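PDB 1TQX: D-ribulose-5-phosphate 3-epimerase, putative, which probably catalyses the interconversion of D-ribulose 5-phosphate and D-xylulose 5-phosphate, with a zinc ion bound in its TIM barrel. Local coordinates for residues F93-I104 against K129-L138; E22-L30 against I204-I214. All coordinates share one frame; numbering follows the deposited sequence.

Contact 1: F93-I104 against K129-L138; sequences FEALNEDTERCI and KLVPILDTNL
Phe93 and Ile133 meet at the middle of a mostly apolar contact. Leu130 lays CD2 over one face of the Phe93 ring as a CH-pi contact, 3.8 Å from the ring centroid and 18° off the normal. The backbone of Glu98 backs the opposite face, its CA above the ring centre, so the ring is clamped between the turn at Leu96-Asp99 and the incoming leucine. With CG anti to the backbone N (chi1 -178°), the ring reaches toward 129-138, where Lys129 CB approaches CE2 and CE1 lies 3.5 Å from Ile133 CD1. Ile133 turns its CG1 branch against helix 100-111. Its CD1 presses on Cys103 CB at 3.4 Å, closer than two carbons normally pack, while CG1 packs against Thr100 CG2.

The two segments follow consecutive strands of the TIM barrel, 88-92 and 116-121. Their helices, 100-111 and the short 131-134, are therefore neighbours on the outer layer, and Ile119 of strand 116-121 lies beneath Phe93, Leu130 and Ile133.

Thr100 CG2 also rests 3.5 Å from Pro132 CB. Ile104 divides its branches between two partners: CD1 touches Thr136 CG2, and CG2 meets Leu138 CD1 at about a right angle between the side chains.

Polar interactions are few. No hydrogen bond joins the segments, and the ion pair between Glu98 OE1 and Lys129 NZ is long at 3.7 Å; the carboxylate oxygen lies closer to the lysine's CD. Within 129-138, Thr136 OG1 donates to Ile133 O over 2.7 Å and accepts from Leu138 N, forming an ST turn. Ile133 O thus receives two bonds, the second from Thr136 N.

Contact 2: E22-L30 against I204-I214; sequences EETQRMESL and IFNAEDPKYVI
Helix 20-29, the first of the TIM barrel, here packs against the final helical part of the chain, so the contact belongs to the seam where the ring of outer helices closes. Strand 7-10 lies beneath, with Pro10 touching Met27, Ile204 and Phe205. Phe205 is also close to Gly201 and Ser11, both predicted to bind substrate.

Met27 carries much of the apolar packing. Bent at chi2 and chi3, it sets CG 3.6 Å from Phe205 CZ and holds SD obliquely to the ring, 4.5 Å from the centroid and 35° off the normal, a Met-aromatic contact. The same sulfur lies against Ile204 CG2 at 3.8 Å and more loosely against Ile214 CD1, while the methyl CE covers one face of the Arg26 guanidinium.

Arg26 extends from the helix with CG anti to the backbone N. Its NH1 donates to Glu23 OE1 at 2.9 Å in a salt bridge; OE1 accepts through its syn lone pair and lies close to the guanidinium plane. Glu23 has a second anchor, since OE2 accepts from Asn16 N. Both charged groups meet the edge of the Phe205 ring, the guanidinium plane turned 81° from it. The bridge helps fix the rotation of the guanidinium, with Met27 CE over one face and Glu23 and Pro210 CG at its edge.

Leu30 CD1 packs 3.6 Å from Pro210 CB, and Leu30 CB touches Ile214 CD1. Helix 210-223 is N-capped by Asp209, whose OD1 accepts from Tyr212 N. Lys211 reaches back across the seam: NZ donates to Leu30 O at 3.2 Å, approaching from above the carbonyl plane, 41° out of it.

From the N terminus the chain first forms strand 7-10 and helix 20-29, whose residues 22-30 pack against 204-214, near the other end of the chain. Contact 2 therefore closes a long loop, 173 residues between its segments, and ties the first outer helix to the last. Inside this loop, contact 1 closes a much shorter one of 24 residues, joining what follows strand 88-92 to what follows strand 116-121. The contacts are nested and do not cross. They lie on opposite sides of the chain's centre, with nearest atoms about 23 Å apart: contact 1 links sequential neighbours of the barrel's outer layer, contact 2 the first helix of the chain and the last.

Contact 1: F93-I104 against K129-L138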
# COMPACT_ATOMS: atom_id res chain seq x y z
N PHE A 93 -4.51 4.61 -10.51
CA PHE A 93 -5.59 5.25 -11.25
C PHE A 93 -4.97 5.82 -12.52
O PHE A 93 -5.56 5.75 -13.61
CB PHE A 93 -6.18 6.37 -10.37
CG PHE A 93 -7.35 7.12 -10.98
CD1 PHE A 93 -8.50 6.46 -11.39
CD2 PHE A 93 -7.31 8.51 -11.06
CE1 PHE A 93 -9.61 7.18 -11.86
CE2 PHE A 93 -8.42 9.23 -11.53
CZ PHE A 93 -9.56 8.56 -11.93
N GLU A 94 -3.76 6.37 -12.39
CA GLU A 94 -3.06 6.97 -13.52
C GLU A 94 -2.59 5.96 -14.56
O GLU A 94 -2.43 6.30 -15.74
CB GLU A 94 -1.86 7.79 -13.04
CG GLU A 94 -2.20 8.88 -12.02
CD GLU A 94 -2.24 8.35 -10.60
OE1 GLU A 94 -2.05 7.13 -10.42
OE2 GLU A 94 -2.45 9.15 -9.66
N ALA A 95 -2.34 4.72 -14.14
CA ALA A 95 -1.88 3.70 -15.07
C ALA A 95 -2.95 3.37 -16.11
O ALA A 95 -2.64 2.90 -17.20
CB ALA A 95 -1.49 2.43 -14.30
N LEU A 96 -4.21 3.62 -15.75
CA LEU A 96 -5.33 3.37 -16.66
C LEU A 96 -5.88 4.69 -17.19
O LEU A 96 -7.08 4.81 -17.45
CB LEU A 96 -6.44 2.59 -15.94
CG LEU A 96 -6.29 1.07 -15.95
CD1 LEU A 96 -4.94 0.69 -15.40
CD2 LEU A 96 -7.41 0.42 -15.14
N ASN A 97 -5.00 5.67 -17.34
CA ASN A 97 -5.37 6.98 -17.87
C ASN A 97 -6.54 7.66 -17.15
O ASN A 97 -7.32 8.39 -17.76
CB ASN A 97 -5.67 6.85 -19.36
CG ASN A 97 -4.45 6.45 -20.17
OD1 ASN A 97 -4.55 6.02 -21.32
ND2 ASN A 97 -3.27 6.61 -19.57
N GLU A 98 -6.66 7.40 -15.85
CA GLU A 98 -7.70 8.01 -15.04
C GLU A 98 -9.13 7.86 -15.55
O GLU A 98 -9.97 8.73 -15.31
CB GLU A 98 -7.39 9.50 -14.84
CG GLU A 98 -6.12 9.75 -14.04
CD GLU A 98 -5.86 11.22 -13.77
OE1 GLU A 98 -6.84 11.98 -13.63
OE2 GLU A 98 -4.68 11.60 -13.67
N ASP A 99 -9.44 6.77 -16.24
CA ASP A 99 -10.81 6.63 -16.68
C ASP A 99 -11.52 5.55 -15.87
O ASP A 99 -11.10 4.40 -15.80
CB ASP A 99 -10.89 6.39 -18.19
CG ASP A 99 -10.75 4.95 -18.56
OD1 ASP A 99 -9.68 4.38 -18.27
OD2 ASP A 99 -11.71 4.40 -19.15
N THR A 100 -12.59 5.99 -15.22
CA THR A 100 -13.42 5.17 -14.35
C THR A 100 -13.85 3.80 -14.87
O THR A 100 -13.74 2.80 -14.15
CB THR A 100 -14.69 5.95 -13.94
OG1 THR A 100 -14.31 7.14 -13.25
CG2 THR A 100 -15.58 5.10 -13.04
N GLU A 101 -14.33 3.74 -16.10
CA GLU A 101 -14.78 2.48 -16.67
C GLU A 101 -13.69 1.42 -16.71
O GLU A 101 -13.92 0.26 -16.36
CB GLU A 101 -15.36 2.70 -18.07
CG GLU A 101 -16.61 3.57 -18.06
CD GLU A 101 -17.75 2.96 -17.26
OE1 GLU A 101 -18.75 3.67 -17.02
OE2 GLU A 101 -17.65 1.78 -16.87
N ARG A 102 -12.49 1.81 -17.14
CA ARG A 102 -11.38 0.86 -17.21
C ARG A 102 -10.99 0.39 -15.82
O ARG A 102 -10.67 -0.78 -15.62
CB ARG A 102 -10.17 1.48 -17.91
CG ARG A 102 -10.32 1.62 -19.41
CD ARG A 102 -9.02 2.09 -20.04
NE ARG A 102 -7.93 1.15 -19.81
CZ ARG A 102 -6.65 1.43 -19.97
NH1 ARG A 102 -6.28 2.65 -20.36
NH2 ARG A 102 -5.72 0.51 -19.73
N CYS A 103 -11.01 1.30 -14.85
CA CYS A 103 -10.66 0.96 -13.48
C CYS A 103 -11.70 0.02 -12.88
O CYS A 103 -11.36 -0.93 -12.17
CB CYS A 103 -10.53 2.23 -12.63
SG CYS A 103 -9.07 3.24 -13.06
N ILE A 104 -12.97 0.28 -13.16
CA ILE A 104 -14.04 -0.57 -12.65
C ILE A 104 -13.88 -2.00 -13.18
O ILE A 104 -14.04 -2.96 -12.44
CB ILE A 104 -15.42 -0.02 -13.05
CG1 ILE A 104 -15.71 1.28 -12.29
CG2 ILE A 104 -16.50 -1.05 -12.73
CD1 ILE A 104 -16.99 1.97 -12.70
N LYS A 129 -11.79 12.42 -8.16
CA LYS A 129 -11.92 11.70 -9.41
C LYS A 129 -12.17 10.21 -9.16
O LYS A 129 -12.59 9.49 -10.07
CB LYS A 129 -10.67 11.85 -10.27
CG LYS A 129 -10.48 13.24 -10.88
CD LYS A 129 -9.12 13.31 -11.58
CE LYS A 129 -8.81 14.71 -12.10
NZ LYS A 129 -9.18 14.86 -13.53
N LEU A 130 -11.92 9.75 -7.94
CA LEU A 130 -12.11 8.34 -7.59
C LEU A 130 -13.54 7.99 -7.19
O LEU A 130 -13.91 6.81 -7.18
CB LEU A 130 -11.19 7.94 -6.44
CG LEU A 130 -9.67 7.97 -6.63
CD1 LEU A 130 -9.01 7.51 -5.34
CD2 LEU A 130 -9.26 7.06 -7.78
N VAL A 131 -14.34 8.99 -6.85
CA VAL A 131 -15.72 8.76 -6.42
C VAL A 131 -16.52 7.75 -7.24
O VAL A 131 -17.11 6.82 -6.69
CB VAL A 131 -16.49 10.09 -6.31
CG1 VAL A 131 -17.94 9.82 -5.93
CG2 VAL A 131 -15.84 10.98 -5.26
N PRO A 132 -16.57 7.91 -8.57
CA PRO A 132 -17.34 6.95 -9.38
C PRO A 132 -16.92 5.50 -9.14
O PRO A 132 -17.75 4.60 -9.07
CB PRO A 132 -17.06 7.41 -10.81
CG PRO A 132 -16.88 8.89 -10.65
CD PRO A 132 -16.01 8.98 -9.42
N ILE A 133 -15.61 5.27 -9.02
CA ILE A 133 -15.10 3.93 -8.80
C ILE A 133 -15.39 3.45 -7.38
O ILE A 133 -15.86 2.32 -7.18
CB ILE A 133 -13.58 3.86 -9.01
CG1 ILE A 133 -13.22 4.41 -10.39
CG2 ILE A 133 -13.10 2.42 -8.87
CD1 ILE A 133 -11.74 4.66 -10.58
N LEU A 134 -15.12 4.31 -6.41
CA LEU A 134 -15.33 3.96 -5.01
C LEU A 134 -16.79 3.69 -4.68
O LEU A 134 -17.09 2.90 -3.80
CB LEU A 134 -14.79 5.08 -4.11
CG LEU A 134 -13.28 5.32 -4.20
CD1 LEU A 134 -12.87 6.43 -3.26
CD2 LEU A 134 -12.54 4.03 -3.87
N ASP A 135 -17.71 4.34 -5.40
CA ASP A 135 -19.13 4.14 -5.13
C ASP A 135 -19.62 2.74 -5.52
O ASP A 135 -20.69 2.32 -5.07
CB ASP A 135 -19.97 5.20 -5.84
CG ASP A 135 -19.90 6.56 -5.16
OD1 ASP A 135 -19.44 6.63 -4.00
OD2 ASP A 135 -20.33 7.56 -5.78
N THR A 136 -18.85 2.02 -6.32
CA THR A 136 -19.23 0.67 -6.75
C THR A 136 -18.98 -0.36 -5.67
O THR A 136 -19.45 -1.50 -5.76
CB THR A 136 -18.45 0.23 -8.00
OG1 THR A 136 -17.08 0.00 -7.64
CG2 THR A 136 -18.51 1.31 -9.07
N ASN A 137 -18.22 0.03 -4.64
CA ASN A 137 -17.89 -0.85 -3.53
C ASN A 137 -16.90 -1.97 -3.90
O ASN A 137 -16.67 -2.88 -3.11
CB ASN A 137 -19.16 -1.48 -2.94
CG ASN A 137 -20.08 -0.45 -2.33
OD1 ASN A 137 -19.68 0.29 -1.44
ND2 ASN A 137 -21.32 -0.41 -2.81
N LEU A 138 -16.32 -1.88 -5.09
CA LEU A 138 -15.36 -2.88 -5.54
C LEU A 138 -13.97 -2.69 -4.96
O LEU A 138 -13.15 -3.62 -4.96
CB LEU A 138 -15.26 -2.84 -7.07
CG LEU A 138 -16.48 -3.33 -7.86
CD1 LEU A 138 -16.36 -2.89 -9.31
CD2 LEU A 138 -16.57 -4.84 -7.75

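Contact 2: E22-L30 against I204-I214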
# COMPACT_ATOMS: atom_id res chain seq x y z
N GLU A 22 14.02 -13.55 4.61
CA GLU A 22 14.45 -13.34 5.99
C GLU A 22 13.84 -12.08 6.60
O GLU A 22 13.38 -12.09 7.74
CB GLU A 22 15.99 -13.27 6.07
CG GLU A 22 16.54 -13.25 7.49
CD GLU A 22 18.05 -13.43 7.56
OE1 GLU A 22 18.52 -14.24 8.39
OE2 GLU A 22 18.78 -12.77 6.79
N GLU A 23 13.85 -10.99 5.83
CA GLU A 23 13.30 -9.73 6.29
C GLU A 23 11.79 -9.81 6.54
O GLU A 23 11.28 -9.22 7.50
CB GLU A 23 13.60 -8.63 5.26
CG GLU A 23 15.09 -8.32 5.14
CD GLU A 23 15.58 -7.35 6.20
OE1 GLU A 23 15.15 -7.46 7.37
OE2 GLU A 23 16.39 -6.47 5.87
N THR A 24 11.09 -10.53 5.67
CA THR A 24 9.64 -10.66 5.81
C THR A 24 9.28 -11.54 7.01
O THR A 24 8.31 -11.25 7.72
CB THR A 24 9.01 -11.26 4.54
OG1 THR A 24 9.34 -10.45 3.40
CG2 THR A 24 7.49 -11.31 4.67
N GLN A 25 10.05 -12.60 7.22
CA GLN A 25 9.81 -13.49 8.34
C GLN A 25 10.04 -12.69 9.63
O GLN A 25 9.31 -12.85 10.61
CB GLN A 25 10.77 -14.69 8.28
CG GLN A 25 10.53 -15.59 7.06
CD GLN A 25 11.54 -16.72 6.93
OE1 GLN A 25 12.73 -16.53 7.19
NE2 GLN A 25 11.08 -17.89 6.49
N ARG A 26 11.04 -11.82 9.60
CA ARG A 26 11.35 -10.97 10.74
C ARG A 26 10.16 -10.05 11.03
O ARG A 26 9.70 -9.94 12.17
CB ARG A 26 12.61 -10.16 10.44
CG ARG A 26 13.09 -9.24 11.55
CD ARG A 26 14.22 -8.36 11.02
NE ARG A 26 14.24 -7.06 11.67
CZ ARG A 26 14.63 -5.94 11.06
NH1 ARG A 26 15.03 -5.97 9.80
NH2 ARG A 26 14.62 -4.79 11.73
N MET A 27 9.65 -9.38 10.01
CA MET A 27 8.51 -8.48 10.19
C MET A 27 7.32 -9.28 10.73
O MET A 27 6.56 -8.80 11.59
CB MET A 27 8.13 -7.81 8.86
CG MET A 27 9.15 -6.78 8.37
SD MET A 27 9.39 -5.43 9.58
CE MET A 27 10.99 -5.86 10.25
N GLU A 28 7.17 -10.50 10.23
CA GLU A 28 6.09 -11.37 10.66
C GLU A 28 6.24 -11.69 12.15
O GLU A 28 5.28 -11.61 12.91
CB GLU A 28 6.13 -12.66 9.83
CG GLU A 28 4.92 -13.57 9.95
CD GLU A 28 4.91 -14.65 8.88
OE1 GLU A 28 5.88 -15.44 8.82
OE2 GLU A 28 3.94 -14.71 8.10
N SER A 29 7.46 -12.02 12.56
CA SER A 29 7.73 -12.35 13.96
C SER A 29 7.52 -11.16 14.89
O SER A 29 7.26 -11.34 16.08
CB SER A 29 9.15 -12.89 14.12
OG SER A 29 10.11 -11.85 14.02
N LEU A 30 7.64 -9.95 14.35
CA LEU A 30 7.46 -8.74 15.16
C LEU A 30 6.00 -8.34 15.28
O LEU A 30 5.66 -7.44 16.04
CB LEU A 30 8.26 -7.58 14.56
CG LEU A 30 9.78 -7.76 14.49
CD1 LEU A 30 10.41 -6.50 13.92
CD2 LEU A 30 10.34 -8.05 15.89
N ILE A 204 11.03 1.79 9.77
CA ILE A 204 10.96 0.49 10.41
C ILE A 204 12.25 -0.31 10.18
O ILE A 204 12.86 -0.79 11.14
CB ILE A 204 9.74 -0.33 9.91
CG1 ILE A 204 8.45 0.30 10.46
CG2 ILE A 204 9.85 -1.78 10.36
CD1 ILE A 204 7.17 -0.38 9.98
N PHE A 205 12.67 -0.44 8.92
CA PHE A 205 13.87 -1.21 8.63
C PHE A 205 15.19 -0.58 9.07
O PHE A 205 16.21 -1.26 9.12
CB PHE A 205 13.92 -1.56 7.13
CG PHE A 205 12.92 -2.62 6.73
CD1 PHE A 205 11.73 -2.27 6.11
CD2 PHE A 205 13.15 -3.96 7.05
CE1 PHE A 205 10.77 -3.24 5.80
CE2 PHE A 205 12.19 -4.94 6.75
CZ PHE A 205 11.00 -4.58 6.13
N ASN A 206 15.17 0.71 9.40
CA ASN A 206 16.39 1.37 9.87
C ASN A 206 16.21 1.79 11.32
O ASN A 206 17.01 2.56 11.86
CB ASN A 206 16.71 2.59 9.01
CG ASN A 206 17.07 2.22 7.58
OD1 ASN A 206 17.95 1.38 7.35
ND2 ASN A 206 16.41 2.85 6.62
N ALA A 207 15.16 1.29 11.96
CA ALA A 207 14.87 1.62 13.35
C ALA A 207 15.84 0.95 14.31
O ALA A 207 16.41 -0.10 14.01
CB ALA A 207 13.44 1.22 13.70
N GLU A 208 16.01 1.58 15.47
CA GLU A 208 16.89 1.05 16.50
C GLU A 208 16.11 -0.07 17.20
O GLU A 208 16.69 -1.05 17.66
CB GLU A 208 17.24 2.17 17.49
CG GLU A 208 18.64 2.09 18.06
CD GLU A 208 19.71 2.23 17.00
OE1 GLU A 208 19.76 3.28 16.32
OE2 GLU A 208 20.50 1.28 16.84
N ASP A 209 14.79 0.08 17.27
CA ASP A 209 13.93 -0.91 17.89
C ASP A 209 12.68 -1.05 17.01
O ASP A 209 11.66 -0.41 17.26
CB ASP A 209 13.53 -0.46 19.30
CG ASP A 209 12.78 -1.53 20.07
OD1 ASP A 209 12.22 -2.45 19.43
OD2 ASP A 209 12.73 -1.44 21.32
N PRO A 210 12.74 -1.89 15.97
CA PRO A 210 11.64 -2.13 15.03
C PRO A 210 10.27 -2.41 15.67
O PRO A 210 9.26 -1.82 15.28
CB PRO A 210 12.13 -3.31 14.20
CG PRO A 210 13.62 -3.15 14.21
CD PRO A 210 13.89 -2.76 15.65
N LYS A 211 10.24 -3.31 16.64
CA LYS A 211 8.98 -3.65 17.29
C LYS A 211 8.38 -2.45 18.01
O LYS A 211 7.16 -2.26 18.00
CB LYS A 211 9.16 -4.81 18.26
CG LYS A 211 7.85 -5.33 18.82
CD LYS A 211 8.01 -6.65 19.53
CE LYS A 211 6.70 -7.08 20.16
NZ LYS A 211 5.58 -7.08 19.18
N TYR A 212 9.24 -1.64 18.62
CA TYR A 212 8.78 -0.44 19.32
C TYR A 212 8.08 0.49 18.33
O TYR A 212 7.00 1.00 18.62
CB TYR A 212 9.97 0.31 19.95
CG TYR A 212 9.66 1.75 20.31
CD1 TYR A 212 8.84 2.06 21.39
CD2 TYR A 212 10.19 2.80 19.56
CE1 TYR A 212 8.53 3.40 21.71
CE2 TYR A 212 9.90 4.12 19.87
CZ TYR A 212 9.07 4.42 20.94
OH TYR A 212 8.77 5.73 21.22
N VAL A 213 8.70 0.72 17.18
CA VAL A 213 8.12 1.59 16.17
C VAL A 213 6.78 1.05 15.66
O VAL A 213 5.80 1.79 15.57
CB VAL A 213 9.07 1.79 14.97
CG1 VAL A 213 8.38 2.61 13.88
CG2 VAL A 213 10.35 2.49 15.43
N ILE A 214 6.74 -0.23 15.34
CA ILE A 214 5.52 -0.87 14.85
C ILE A 214 4.38 -0.76 15.87
O ILE A 214 3.27 -0.35 15.52
CB ILE A 214 5.77 -2.36 14.51
CG1 ILE A 214 6.68 -2.46 13.28
CG2 ILE A 214 4.45 -3.09 14.26
CD1 ILE A 214 7.09 -3.88 12.92